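Local structure of putative hydrolase (Campylobacter jejuni, 3D6L) at residues Ala40-Arg48 with Ile124-His132. The protein probably hydrolyses long-chain fatty acyl-CoA thioesters, working as a hexameric hotdog-fold thioesterase of the acyl coenzyme A hydrolase family. Residues are numbered along the deposited sequence; the frame is centred on the assembly and turned at random.
Sequences AARELSPER and ISEELKRIH
With CG set beside the backbone N and anti to the carbonyl carbon (chi1 -81°), Leu44 sends its CD2 methyl onto the short helix 126-130, and the same kind of turn at His132 (chi1 -74°) swings the imidazole back alongside that leucine. The result illustrates how a short C-terminal helix can be docked on a hotdog fold by a small apolar cluster, in which Leu44 has the largest buried area. Leu44 CD2 lies 3.9 Å from Leu128 CB and equally close to Ile124 CG2, while Leu44 CG meets the ring obliquely at His132 ND1, 4.0 Å away. Leu128 answers in the other direction: its CD1 lies over a face of the Leu44 carbonyl, 3.4 Å from Leu44 O, and meets Pro46 CD tip to tip at 4.1 Å. A bond back to the preceding helix helps to fix the imidazole: His132 ND1 donates to Leu128 O at 2.7 Å, with the acceptor close to the ring plane. On the far side of the ring from this bond, Glu43 crosses His132 at about a right angle, its carboxylate turned nearly parallel to the imidazole (10° between planes) and its OE2 3.6 Å from His132 NE2. The contact joins the turn after the long helix 26-42 to the C-terminal segment 124-132, and both rest on Val78 and Ile83 of the sheet, which touch Leu44 and Ile124. Lys129 passes Leu44 with its aliphatic part and gives its ammonium to Gly79 O. Across the two segments, therefore, cohesion is chiefly apolar, and the nearby Glu43 carboxylate would tend to favour a protonated imidazole.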
ATOM      1  N   ALA A  40      17.866 -15.354  -7.192  1.00 15.00           N
ATOM      2  CA  ALA A  40      19.032 -15.888  -7.891  1.00 15.26           C
ATOM      3  C   ALA A  40      20.090 -16.360  -6.909  1.00 15.53           C
ATOM      4  O   ALA A  40      20.668 -17.432  -7.091  1.00 15.78           O
ATOM      5  CB  ALA A  40      19.612 -14.859  -8.846  1.00 15.17           C
ATOM      6  N   ALA A  41      20.335 -15.558  -5.874  1.00 15.84           N
ATOM      7  CA  ALA A  41      21.317 -15.883  -4.837  1.00 16.16           C
ATOM      8  C   ALA A  41      20.920 -17.111  -4.011  1.00 16.71           C
ATOM      9  O   ALA A  41      21.783 -17.894  -3.617  1.00 16.71           O
ATOM     10  CB  ALA A  41      21.556 -14.681  -3.937  1.00 15.55           C
ATOM     11  N   ARG A  42      19.623 -17.277  -3.757  1.00 17.65           N
ATOM     12  CA  ARG A  42      19.127 -18.439  -3.010  1.00 18.90           C
ATOM     13  C   ARG A  42      19.311 -19.783  -3.737  1.00 19.50           C
ATOM     14  O   ARG A  42      19.277 -20.832  -3.100  1.00 19.40           O
ATOM     15  CB  ARG A  42      17.673 -18.250  -2.569  1.00 18.52           C
ATOM     16  CG  ARG A  42      17.521 -17.503  -1.251  1.00 19.36           C
ATOM     17  CD  ARG A  42      16.106 -17.629  -0.677  1.00 19.59           C
ATOM     18  NE  ARG A  42      15.092 -17.180  -1.634  1.00 23.04           N
ATOM     19  CZ  ARG A  42      14.687 -15.917  -1.790  1.00 24.57           C
ATOM     20  NH1 ARG A  42      15.191 -14.939  -1.039  1.00 23.87           N
ATOM     21  NH2 ARG A  42      13.758 -15.632  -2.703  1.00 25.71           N
ATOM     22  N   GLU A  43      19.513 -19.755  -5.055  1.00 20.44           N
ATOM     23  CA  GLU A  43      19.949 -20.956  -5.780  1.00 21.79           C
ATOM     24  C   GLU A  43      21.261 -21.527  -5.212  1.00 22.17           C
ATOM     25  O   GLU A  43      21.561 -22.722  -5.372  1.00 22.75           O
ATOM     26  CB  GLU A  43      20.133 -20.662  -7.264  1.00 22.01           C
ATOM     27  CG  GLU A  43      18.842 -20.635  -8.061  1.00 23.90           C
ATOM     28  CD  GLU A  43      19.028 -20.036  -9.449  1.00 27.83           C
ATOM     29  OE1 GLU A  43      18.007 -19.860 -10.162  1.00 28.27           O
ATOM     30  OE2 GLU A  43      20.193 -19.722  -9.822  1.00 29.39           O
ATOM     31  N   LEU A  44      22.038 -20.666  -4.558  1.00 22.18           N
ATOM     32  CA  LEU A  44      23.264 -21.083  -3.891  1.00 22.19           C
ATOM     33  C   LEU A  44      23.094 -21.172  -2.384  1.00 22.21           C
ATOM     34  O   LEU A  44      23.995 -21.624  -1.682  1.00 21.88           O
ATOM     35  CB  LEU A  44      24.409 -20.139  -4.253  1.00 22.13           C
ATOM     36  CG  LEU A  44      25.021 -20.462  -5.612  1.00 22.12           C
ATOM     37  CD1 LEU A  44      25.428 -19.198  -6.332  1.00 23.50           C
ATOM     38  CD2 LEU A  44      26.191 -21.401  -5.445  1.00 21.70           C
ATOM     39  N   SER A  45      21.925 -20.753  -1.901  1.00 22.58           N
ATOM     40  CA  SER A  45      21.628 -20.697  -0.475  1.00 22.95           C
ATOM     41  C   SER A  45      20.115 -20.701  -0.252  1.00 23.39           C
ATOM     42  O   SER A  45      19.531 -19.658   0.069  1.00 23.37           O
ATOM     43  CB  SER A  45      22.252 -19.442   0.135  1.00 23.03           C
ATOM     44  OG  SER A  45      21.857 -19.270   1.482  1.00 23.17           O
ATOM     45  N   PRO A  46      19.480 -21.881  -0.400  1.00 23.69           N
ATOM     46  CA  PRO A  46      18.023 -22.067  -0.469  1.00 23.95           C
ATOM     47  C   PRO A  46      17.193 -21.440   0.661  1.00 24.39           C
ATOM     48  O   PRO A  46      16.145 -20.844   0.376  1.00 24.73           O
ATOM     49  CB  PRO A  46      17.867 -23.591  -0.468  1.00 24.18           C
ATOM     50  CG  PRO A  46      19.153 -24.093  -1.048  1.00 23.83           C
ATOM     51  CD  PRO A  46      20.194 -23.166  -0.507  1.00 23.84           C
ATOM     52  N   GLU A  47      17.638 -21.574   1.912  1.00 24.53           N
ATOM     53  CA  GLU A  47      16.856 -21.103   3.071  1.00 24.83           C
ATOM     54  C   GLU A  47      16.655 -19.593   3.144  1.00 23.75           C
ATOM     55  O   GLU A  47      15.523 -19.129   3.257  1.00 23.61           O
ATOM     56  CB  GLU A  47      17.457 -21.587   4.400  1.00 25.51           C
ATOM     57  CG  GLU A  47      17.040 -22.998   4.799  1.00 28.97           C
ATOM     58  CD  GLU A  47      18.080 -24.043   4.413  1.00 34.02           C
ATOM     59  OE1 GLU A  47      18.840 -23.817   3.432  1.00 35.60           O
ATOM     60  OE2 GLU A  47      18.141 -25.091   5.105  1.00 36.06           O
ATOM     61  N   ARG A  48      17.752 -18.838   3.099  1.00 22.61           N
ATOM     62  CA  ARG A  48      17.702 -17.395   3.317  1.00 21.69           C
ATOM     63  C   ARG A  48      18.975 -16.697   2.835  1.00 21.24           C
ATOM     64  O   ARG A  48      20.075 -17.234   2.939  1.00 21.41           O
ATOM     65  CB  ARG A  48      17.479 -17.095   4.809  1.00 21.71           C
ATOM     66  CG  ARG A  48      17.061 -15.665   5.128  1.00 21.84           C
ATOM     67  CD  ARG A  48      17.143 -15.376   6.614  1.00 21.46           C
ATOM     68  NE  ARG A  48      17.160 -13.937   6.856  1.00 22.07           N
ATOM     69  CZ  ARG A  48      17.098 -13.360   8.055  1.00 22.46           C
ATOM     70  NH1 ARG A  48      17.013 -14.085   9.159  1.00 22.49           N
ATOM     71  NH2 ARG A  48      17.113 -12.041   8.148  1.00 22.64           N
ATOM     72  N   ILE A 124      28.584 -21.457   1.948  1.00 30.37           N
ATOM     73  CA  ILE A 124      27.922 -22.014   0.769  1.00 29.93           C
ATOM     74  C   ILE A 124      28.523 -23.382   0.432  1.00 30.01           C
ATOM     75  O   ILE A 124      29.751 -23.544   0.409  1.00 29.80           O
ATOM     76  CB  ILE A 124      28.038 -21.060  -0.452  1.00 29.62           C
ATOM     77  CG1 ILE A 124      27.474 -19.676  -0.107  1.00 29.05           C
ATOM     78  CG2 ILE A 124      27.332 -21.653  -1.676  1.00 29.10           C
ATOM     79  CD1 ILE A 124      27.940 -18.562  -1.010  1.00 26.53           C
ATOM     80  N   SER A 125      27.648 -24.355   0.173  1.00 29.98           N
ATOM     81  CA  SER A 125      28.066 -25.719  -0.138  1.00 30.01           C
ATOM     82  C   SER A 125      28.794 -25.776  -1.471  1.00 30.16           C
ATOM     83  O   SER A 125      28.337 -25.194  -2.456  1.00 30.16           O
ATOM     84  CB  SER A 125      26.862 -26.665  -0.156  1.00 30.04           C
ATOM     85  OG  SER A 125      26.184 -26.606  -1.396  1.00 29.31           O
ATOM     86  N   GLU A 126      29.922 -26.483  -1.493  1.00 30.31           N
ATOM     87  CA  GLU A 126      30.739 -26.623  -2.704  1.00 31.15           C
ATOM     88  C   GLU A 126      29.983 -27.279  -3.875  1.00 30.46           C
ATOM     89  O   GLU A 126      30.295 -27.028  -5.043  1.00 30.25           O
ATOM     90  CB  GLU A 126      32.097 -27.320  -2.410  1.00 31.15           C
ATOM     91  CG  GLU A 126      32.141 -28.186  -1.121  1.00 32.66           C
ATOM     92  CD  GLU A 126      33.416 -29.039  -0.971  1.00 33.30           C
ATOM     93  OE1 GLU A 126      34.495 -28.468  -0.662  1.00 36.25           O
ATOM     94  OE2 GLU A 126      33.332 -30.288  -1.137  1.00 35.13           O
ATOM     95  N   GLU A 127      28.974 -28.089  -3.550  1.00 30.19           N
ATOM     96  CA  GLU A 127      28.139 -28.736  -4.561  1.00 30.08           C
ATOM     97  C   GLU A 127      27.320 -27.741  -5.383  1.00 29.42           C
ATOM     98  O   GLU A 127      27.263 -27.844  -6.604  1.00 29.21           O
ATOM     99  CB  GLU A 127      27.208 -29.763  -3.924  1.00 30.07           C
ATOM    100  CG  GLU A 127      26.309 -30.477  -4.942  1.00 30.72           C
ATOM    101  CD  GLU A 127      25.383 -31.487  -4.298  1.00 31.47           C
ATOM    102  OE1 GLU A 127      25.882 -32.345  -3.529  1.00 34.37           O
ATOM    103  OE2 GLU A 127      24.159 -31.438  -4.568  1.00 32.44           O
ATOM    104  N   LEU A 128      26.677 -26.793  -4.705  1.00 29.07           N
ATOM    105  CA  LEU A 128      25.867 -25.782  -5.371  1.00 28.79           C
ATOM    106  C   LEU A 128      26.744 -24.834  -6.175  1.00 29.05           C
ATOM    107  O   LEU A 128      26.339 -24.360  -7.239  1.00 28.88           O
ATOM    108  CB  LEU A 128      25.024 -25.005  -4.362  1.00 28.64           C
ATOM    109  CG  LEU A 128      23.950 -25.772  -3.586  1.00 28.18           C
ATOM    110  CD1 LEU A 128      23.301 -24.845  -2.579  1.00 28.17           C
ATOM    111  CD2 LEU A 128      22.903 -26.402  -4.498  1.00 27.84           C
ATOM    112  N   LYS A 129      27.944 -24.569  -5.663  1.00 29.38           N
ATOM    113  CA  LYS A 129      28.952 -23.821  -6.408  1.00 29.71           C
ATOM    114  C   LYS A 129      29.345 -24.566  -7.676  1.00 30.27           C
ATOM    115  O   LYS A 129      29.449 -23.948  -8.734  1.00 30.71           O
ATOM    116  CB  LYS A 129      30.194 -23.554  -5.559  1.00 29.51           C
ATOM    117  CG  LYS A 129      29.989 -22.572  -4.431  1.00 28.75           C
ATOM    118  CD  LYS A 129      31.329 -22.071  -3.941  1.00 28.94           C
ATOM    119  CE  LYS A 129      31.274 -21.658  -2.484  1.00 29.23           C
ATOM    120  NZ  LYS A 129      32.633 -21.333  -1.975  1.00 29.06           N
ATOM    121  N   ARG A 130      29.551 -25.883  -7.569  1.00 30.63           N
ATOM    122  CA  ARG A 130      29.922 -26.719  -8.719  1.00 30.80           C
ATOM    123  C   ARG A 130      28.858 -26.728  -9.816  1.00 31.45           C
ATOM    124  O   ARG A 130      29.189 -26.597 -10.992  1.00 31.68           O
ATOM    125  CB  ARG A 130      30.254 -28.156  -8.299  1.00 30.89           C
ATOM    126  CG  ARG A 130      31.694 -28.368  -7.827  1.00 30.94           C
ATOM    127  CD  ARG A 130      32.084 -29.855  -7.778  1.00 29.79           C
ATOM    128  NE  ARG A 130      31.162 -30.650  -6.965  1.00 28.39           N
ATOM    129  CZ  ARG A 130      31.235 -30.802  -5.642  1.00 27.30           C
ATOM    130  NH1 ARG A 130      32.199 -30.214  -4.946  1.00 26.11           N
ATOM    131  NH2 ARG A 130      30.332 -31.546  -5.012  1.00 26.76           N
ATOM    132  N   ILE A 131      27.588 -26.872  -9.433  1.00 32.04           N
ATOM    133  CA  ILE A 131      26.502 -26.917 -10.421  1.00 32.81           C
ATOM    134  C   ILE A 131      26.141 -25.546 -11.004  1.00 33.13           C
ATOM    135  O   ILE A 131      25.295 -25.456 -11.901  1.00 33.16           O
ATOM    136  CB  ILE A 131      25.220 -27.653  -9.910  1.00 32.82           C
ATOM    137  CG1 ILE A 131      24.657 -27.004  -8.649  1.00 33.00           C
ATOM    138  CG2 ILE A 131      25.507 -29.128  -9.682  1.00 32.96           C
ATOM    139  CD1 ILE A 131      23.308 -27.560  -8.229  1.00 32.95           C
ATOM    140  N   HIS A 132      26.780 -24.495 -10.491  1.00 33.72           N
ATOM    141  CA  HIS A 132      26.581 -23.130 -10.991  1.00 34.16           C
ATOM    142  C   HIS A 132      27.841 -22.546 -11.652  1.00 34.28           C
ATOM    143  O   HIS A 132      27.906 -21.350 -11.950  1.00 34.45           O
ATOM    144  CB  HIS A 132      26.052 -22.213  -9.876  1.00 34.14           C
ATOM    145  CG  HIS A 132      24.613 -22.451  -9.534  1.00 34.97           C
ATOM    146  ND1 HIS A 132      24.218 -23.143  -8.409  1.00 35.67           N
ATOM    147  CD2 HIS A 132      23.474 -22.104 -10.181  1.00 35.48           C
ATOM    148  CE1 HIS A 132      22.898 -23.210  -8.374  1.00 35.55           C
ATOM    149  NE2 HIS A 132      22.422 -22.585  -9.436  1.00 35.97           N
TER